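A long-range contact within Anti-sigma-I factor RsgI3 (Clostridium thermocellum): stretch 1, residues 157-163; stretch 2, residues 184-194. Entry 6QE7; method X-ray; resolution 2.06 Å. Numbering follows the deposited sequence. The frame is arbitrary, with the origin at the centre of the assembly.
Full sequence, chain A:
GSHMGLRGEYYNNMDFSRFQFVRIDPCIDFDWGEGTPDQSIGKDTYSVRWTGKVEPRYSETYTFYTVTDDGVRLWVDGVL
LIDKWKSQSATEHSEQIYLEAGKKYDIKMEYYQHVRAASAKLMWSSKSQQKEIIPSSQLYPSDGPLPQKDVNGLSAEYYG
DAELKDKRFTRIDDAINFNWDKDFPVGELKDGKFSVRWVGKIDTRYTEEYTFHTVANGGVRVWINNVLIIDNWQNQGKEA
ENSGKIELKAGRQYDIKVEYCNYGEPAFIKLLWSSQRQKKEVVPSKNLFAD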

ATOM      1  N   GLU A 157     -17.067 -11.159  -5.251  1.00 38.05           N
ATOM      2  CA  GLU A 157     -18.171 -12.034  -4.822  1.00 36.53           C
ATOM      3  C   GLU A 157     -19.272 -11.973  -5.883  1.00 32.21           C
ATOM      4  O   GLU A 157     -19.808 -10.850  -6.155  1.00 37.26           O
ATOM      5  N   TYR A 158     -19.656 -13.144  -6.412  1.00 33.00           N
ATOM      6  CA  TYR A 158     -20.785 -13.283  -7.380  1.00 36.60           C
ATOM      7  C   TYR A 158     -22.042 -13.766  -6.666  1.00 34.63           C
ATOM      8  O   TYR A 158     -21.983 -14.739  -5.931  1.00 40.22           O
ATOM      9  N   TYR A 159     -23.151 -13.073  -6.891  1.00 38.33           N
ATOM     10  CA  TYR A 159     -24.445 -13.382  -6.252  1.00 37.38           C
ATOM     11  C   TYR A 159     -25.463 -13.878  -7.269  1.00 37.68           C
ATOM     12  O   TYR A 159     -25.487 -13.381  -8.417  1.00 30.79           O
ATOM     13  N   GLY A 160     -26.356 -14.759  -6.797  1.00 42.52           N
ATOM     14  CA  GLY A 160     -27.465 -15.338  -7.588  1.00 39.43           C
ATOM     15  C   GLY A 160     -28.754 -14.556  -7.458  1.00 41.94           C
ATOM     16  O   GLY A 160     -29.816 -15.114  -7.727  1.00 44.64           O
ATOM     17  N   ASP A 161     -28.670 -13.253  -7.245  1.00 47.06           N
ATOM     18  CA  ASP A 161     -29.862 -12.367  -7.306  1.00 41.11           C
ATOM     19  C   ASP A 161     -29.384 -10.947  -7.619  1.00 41.10           C
ATOM     20  O   ASP A 161     -28.172 -10.729  -7.654  1.00 45.06           O
ATOM     21  N   ALA A 162     -30.272  -9.969  -7.735  1.00 46.09           N
ATOM     22  CA  ALA A 162     -29.844  -8.603  -8.124  1.00 43.39           C
ATOM     23  C   ALA A 162     -29.560  -7.754  -6.894  1.00 42.28           C
ATOM     24  O   ALA A 162     -29.342  -6.580  -7.138  1.00 45.77           O
ATOM     25  N   GLU A 163     -29.560  -8.320  -5.679  1.00 39.19           N
ATOM     26  CA  GLU A 163     -29.633  -7.555  -4.408  1.00 45.52           C
ATOM     27  C   GLU A 163     -28.448  -7.926  -3.520  1.00 43.47           C
ATOM     28  O   GLU A 163     -28.492  -7.610  -2.349  1.00 38.24           O
ATOM     29  N   PHE A 184     -24.385 -15.716 -18.810  1.00 52.56           N
ATOM     30  CA  PHE A 184     -24.235 -15.066 -17.484  1.00 41.95           C
ATOM     31  C   PHE A 184     -23.102 -15.709 -16.716  1.00 36.00           C
ATOM     32  O   PHE A 184     -22.949 -16.912 -16.661  1.00 38.16           O
ATOM     33  N   PRO A 185     -22.331 -14.922 -15.950  1.00 37.10           N
ATOM     34  CA  PRO A 185     -21.259 -15.491 -15.155  1.00 35.86           C
ATOM     35  C   PRO A 185     -21.698 -16.393 -13.990  1.00 33.54           C
ATOM     36  O   PRO A 185     -20.866 -17.069 -13.355  1.00 31.07           O
ATOM     37  N   VAL A 186     -22.983 -16.442 -13.697  1.00 36.94           N
ATOM     38  CA  VAL A 186     -23.512 -17.151 -12.509  1.00 36.11           C
ATOM     39  C   VAL A 186     -24.611 -18.052 -13.077  1.00 40.39           C
ATOM     40  O   VAL A 186     -25.402 -17.522 -13.860  1.00 37.67           O
ATOM     41  N   GLY A 187     -24.597 -19.332 -12.754  1.00 45.23           N
ATOM     42  CA  GLY A 187     -25.643 -20.283 -13.182  1.00 51.86           C
ATOM     43  C   GLY A 187     -26.844 -20.279 -12.258  1.00 51.60           C
ATOM     44  O   GLY A 187     -26.804 -19.649 -11.179  1.00 43.91           O
ATOM     45  N   GLU A 188     -27.908 -20.966 -12.657  1.00 43.88           N
ATOM     46  CA  GLU A 188     -29.120 -21.162 -11.826  1.00 39.89           C
ATOM     47  C   GLU A 188     -29.723 -19.808 -11.421  1.00 36.15           C
ATOM     48  O   GLU A 188     -29.950 -19.598 -10.228  1.00 34.55           O
ATOM     49  N   LEU A 189     -29.929 -18.901 -12.356  1.00 38.03           N
ATOM     50  CA  LEU A 189     -30.468 -17.562 -12.028  1.00 41.33           C
ATOM     51  C   LEU A 189     -31.972 -17.546 -12.232  1.00 42.70           C
ATOM     52  O   LEU A 189     -32.450 -18.368 -12.974  1.00 45.26           O
ATOM     53  N   LYS A 190     -32.659 -16.546 -11.707  1.00 40.14           N
ATOM     54  CA  LYS A 190     -34.057 -16.276 -12.106  1.00 44.71           C
ATOM     55  C   LYS A 190     -34.046 -15.002 -12.951  1.00 38.15           C
ATOM     56  O   LYS A 190     -33.482 -13.995 -12.501  1.00 41.76           O
ATOM     57  N   ASP A 191     -34.563 -15.038 -14.153  1.00 30.85           N
ATOM     58  CA  ASP A 191     -34.727 -13.813 -14.992  1.00 34.05           C
ATOM     59  C   ASP A 191     -33.385 -13.083 -15.263  1.00 36.26           C
ATOM     60  O   ASP A 191     -33.430 -11.856 -15.505  1.00 42.06           O
ATOM     61  N   GLY A 192     -32.256 -13.802 -15.261  1.00 40.39           N
ATOM     62  CA  GLY A 192     -30.908 -13.323 -15.666  1.00 37.39           C
ATOM     63  C   GLY A 192     -30.359 -12.337 -14.652  1.00 41.46           C
ATOM     64  O   GLY A 192     -29.437 -11.577 -14.980  1.00 48.23           O
ATOM     65  N   LYS A 193     -30.965 -12.359 -13.452  1.00 41.17           N
ATOM     66  CA  LYS A 193     -30.763 -11.382 -12.363  1.00 38.38           C
ATOM     67  C   LYS A 193     -29.586 -11.965 -11.571  1.00 38.39           C
ATOM     68  O   LYS A 193     -29.697 -13.114 -11.049  1.00 39.38           O
ATOM     69  N   PHE A 194     -28.494 -11.222 -11.510  1.00 36.43           N
ATOM     70  CA  PHE A 194     -27.319 -11.565 -10.685  1.00 36.32           C
ATOM     71  C   PHE A 194     -26.637 -10.225 -10.337  1.00 37.36           C
ATOM     72  O   PHE A 194     -27.010  -9.132 -10.848  1.00 33.84           O
TER

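The contact buries 381 Å² summed over both stretches and contains no direct hydrogen bond between them; its evidence is apolar distances, backbone-to-side-chain touches and one bridging water. Tyr158 loses the most area, 60 Å². Its CA-to-CB bond points toward stretch 2, which places Tyr158 CB 3.8 Å from Val186 CG2; chi1 of -72° (m) and chi2 of 70° then set the ring, whose atom CE2 lies 4.0 Å from Pro185 CB. The Val186 methyl sits at the ring edge, near its plane. Val186 and Pro185 both point toward stretch 1, the valine in rotamer t. The tyrosine OH is hydrogen-bonded elsewhere in the structure, so its polar end is satisfied outside this contact.

Phe194, covered by 54 Å², works differently. Its CA-to-CB bond points away overall, with chi1 of 79° (p), yet Phe194 CB is 3.2 Å from Tyr159 O. Main chain contributes as well: Asp161 O approaches Phe194 C to 3.1 Å, and the CA atoms of Asp161 and Phe194 are 4.3 Å apart.

Gly160, covered by 46 Å², is the third large contributor. Having no side chain, it presents its CA to two aliphatic residues, at 4.2 Å from Val186 CG1 and 3.8 Å from Leu189 CD2. Leu189 starts sideways, but its m, t conformation brings its end nearer stretch 1.

Water 1 supplies the polar link. The oxygen of water 1 accepts from Lys190 N at 2.6 Å and has Gly160 O at 2.9 Å and Lys193 O at 2.8 Å as acceptors; with more acceptors in reach than it has protons, both need not be served at once. It joins stretch 1 to the type I' turn from Lys190 to Lys193. Asp161 points away; its OD1 accepts a hydrogen bond from Glu163 N at 2.8 Å, with an N-H...acceptor angle of 154°, within its own stretch.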

ATOM      1  CB  GLU A 157     -18.602 -11.622  -3.433  1.00 36.01           C
ATOM      2  CG  GLU A 157     -17.446 -11.353  -2.470  1.00 46.15           C
ATOM      3  CD  GLU A 157     -17.915 -10.537  -1.260  1.00 42.29           C
ATOM      4  OE1 GLU A 157     -18.108  -9.324  -1.395  1.00 47.54           O
ATOM      5  OE2 GLU A 157     -18.200 -11.141  -0.210  1.00 59.68           O
ATOM      6  CB  TYR A 158     -20.400 -14.209  -8.517  1.00 30.93           C
ATOM      7  CG  TYR A 158     -19.418 -13.552  -9.421  1.00 32.63           C
ATOM      8  CD1 TYR A 158     -18.127 -13.310  -9.021  1.00 36.86           C
ATOM      9  CD2 TYR A 158     -19.784 -13.143 -10.672  1.00 35.89           C
ATOM     10  CE1 TYR A 158     -17.206 -12.739  -9.887  1.00 37.42           C
ATOM     11  CE2 TYR A 158     -18.895 -12.519 -11.527  1.00 35.62           C
ATOM     12  CZ  TYR A 158     -17.600 -12.270 -11.119  1.00 38.73           C
ATOM     13  OH  TYR A 158     -16.728 -11.605 -11.955  1.00 33.28           O
ATOM     14  CB  TYR A 159     -24.971 -12.162  -5.498  1.00 40.53           C
ATOM     15  CG  TYR A 159     -24.104 -11.791  -4.336  1.00 40.84           C
ATOM     16  CD1 TYR A 159     -23.003 -10.977  -4.537  1.00 41.55           C
ATOM     17  CD2 TYR A 159     -24.312 -12.322  -3.082  1.00 43.44           C
ATOM     18  CE1 TYR A 159     -22.183 -10.612  -3.484  1.00 40.59           C
ATOM     19  CE2 TYR A 159     -23.527 -11.935  -2.007  1.00 47.32           C
ATOM     20  CZ  TYR A 159     -22.435 -11.106  -2.233  1.00 43.90           C
ATOM     21  OH  TYR A 159     -21.601 -10.704  -1.264  1.00 37.40           O
ATOM     22  CB  ASP A 161     -30.556 -12.459  -5.948  1.00 50.25           C
ATOM     23  CG  ASP A 161     -29.598 -12.101  -4.797  1.00 56.52           C
ATOM     24  OD1 ASP A 161     -29.097 -10.951  -4.776  1.00 49.80           O
ATOM     25  OD2 ASP A 161     -29.313 -12.991  -3.956  1.00 46.62           O
ATOM     26  CB  ALA A 162     -30.877  -7.901  -8.944  1.00 40.94           C
ATOM     27  CB  GLU A 163     -30.985  -7.813  -3.720  1.00 60.97           C
ATOM     28  CG  GLU A 163     -32.131  -6.985  -4.331  1.00 76.51           C
ATOM     29  CD  GLU A 163     -33.463  -6.831  -3.585  1.00 77.45           C
ATOM     30  OE1 GLU A 163     -33.678  -7.508  -2.534  1.00 75.13           O
ATOM     31  OE2 GLU A 163     -34.293  -6.004  -4.064  1.00 73.66           O
ATOM     32  CB  PHE A 184     -25.538 -15.119 -16.683  1.00 43.78           C
ATOM     33  CG  PHE A 184     -26.694 -14.474 -17.392  1.00 38.84           C
ATOM     34  CD1 PHE A 184     -26.660 -13.132 -17.692  1.00 37.49           C
ATOM     35  CD2 PHE A 184     -27.722 -15.245 -17.905  1.00 39.36           C
ATOM     36  CE1 PHE A 184     -27.696 -12.531 -18.379  1.00 38.07           C
ATOM     37  CE2 PHE A 184     -28.766 -14.651 -18.575  1.00 35.38           C
ATOM     38  CZ  PHE A 184     -28.779 -13.292 -18.775  1.00 41.50           C
ATOM     39  CB  PRO A 185     -20.432 -14.263 -14.726  1.00 38.91           C
ATOM     40  CG  PRO A 185     -21.441 -13.141 -14.736  1.00 41.61           C
ATOM     41  CD  PRO A 185     -22.440 -13.474 -15.840  1.00 41.58           C
ATOM     42  CB  VAL A 186     -24.067 -16.142 -11.481  1.00 38.11           C
ATOM     43  CG1 VAL A 186     -24.567 -16.814 -10.207  1.00 32.16           C
ATOM     44  CG2 VAL A 186     -23.036 -15.108 -11.136  1.00 43.72           C
ATOM     45  CB  GLU A 188     -28.852 -21.947 -10.528  1.00 41.71           C
ATOM     46  CG  GLU A 188     -28.226 -23.332 -10.676  1.00 44.67           C
ATOM     47  CD  GLU A 188     -26.744 -23.351 -10.326  1.00 64.67           C
ATOM     48  OE1 GLU A 188     -26.249 -22.323  -9.792  1.00 56.85           O
ATOM     49  OE2 GLU A 188     -26.088 -24.384 -10.565  1.00 70.37           O
ATOM     50  CB  LEU A 189     -29.814 -16.524 -12.935  1.00 41.43           C
ATOM     51  CG  LEU A 189     -28.311 -16.360 -12.711  1.00 39.50           C
ATOM     52  CD1 LEU A 189     -27.726 -15.447 -13.767  1.00 40.40           C
ATOM     53  CD2 LEU A 189     -28.007 -15.845 -11.305  1.00 31.71           C
ATOM     54  CB  LYS A 190     -34.896 -16.195 -10.830  1.00 42.62           C
ATOM     55  CG  LYS A 190     -34.907 -17.436  -9.942  1.00 44.25           C
ATOM     56  CD  LYS A 190     -34.942 -17.044  -8.471  1.00 54.14           C
ATOM     57  CE  LYS A 190     -35.393 -18.127  -7.509  1.00 59.69           C
ATOM     58  NZ  LYS A 190     -34.219 -18.823  -6.935  1.00 72.32           N
ATOM     59  CB  ASP A 191     -35.719 -12.851 -14.336  1.00 40.13           C
ATOM     60  CG  ASP A 191     -37.099 -13.430 -14.057  1.00 38.84           C
ATOM     61  OD1 ASP A 191     -37.740 -13.901 -15.029  1.00 43.20           O
ATOM     62  OD2 ASP A 191     -37.489 -13.423 -12.875  1.00 41.84           O
ATOM     63  CB  LYS A 193     -32.032 -11.129 -11.515  1.00 39.51           C
ATOM     64  CG  LYS A 193     -32.947 -10.013 -12.009  1.00 41.80           C
ATOM     65  CD  LYS A 193     -34.385  -9.960 -11.380  1.00 42.14           C
ATOM     66  CE  LYS A 193     -35.426  -9.473 -12.386  1.00 48.29           C
ATOM     67  NZ  LYS A 193     -36.659  -8.877 -11.789  1.00 50.18           N
ATOM     68  CB  PHE A 194     -26.432 -12.583 -11.408  1.00 36.85           C
ATOM     69  CG  PHE A 194     -25.539 -11.987 -12.474  1.00 35.28           C
ATOM     70  CD1 PHE A 194     -25.985 -11.830 -13.766  1.00 31.55           C
ATOM     71  CD2 PHE A 194     -24.291 -11.471 -12.140  1.00 41.58           C
ATOM     72  CE1 PHE A 194     -25.177 -11.237 -14.717  1.00 38.90           C
ATOM     73  CE2 PHE A 194     -23.482 -10.887 -13.089  1.00 36.45           C
ATOM     74  CZ  PHE A 194     -23.920 -10.787 -14.386  1.00 39.85           C
TER
HETATM   75  O   HOH W   1     -31.553 -14.973 -10.026  1.00 36.01           O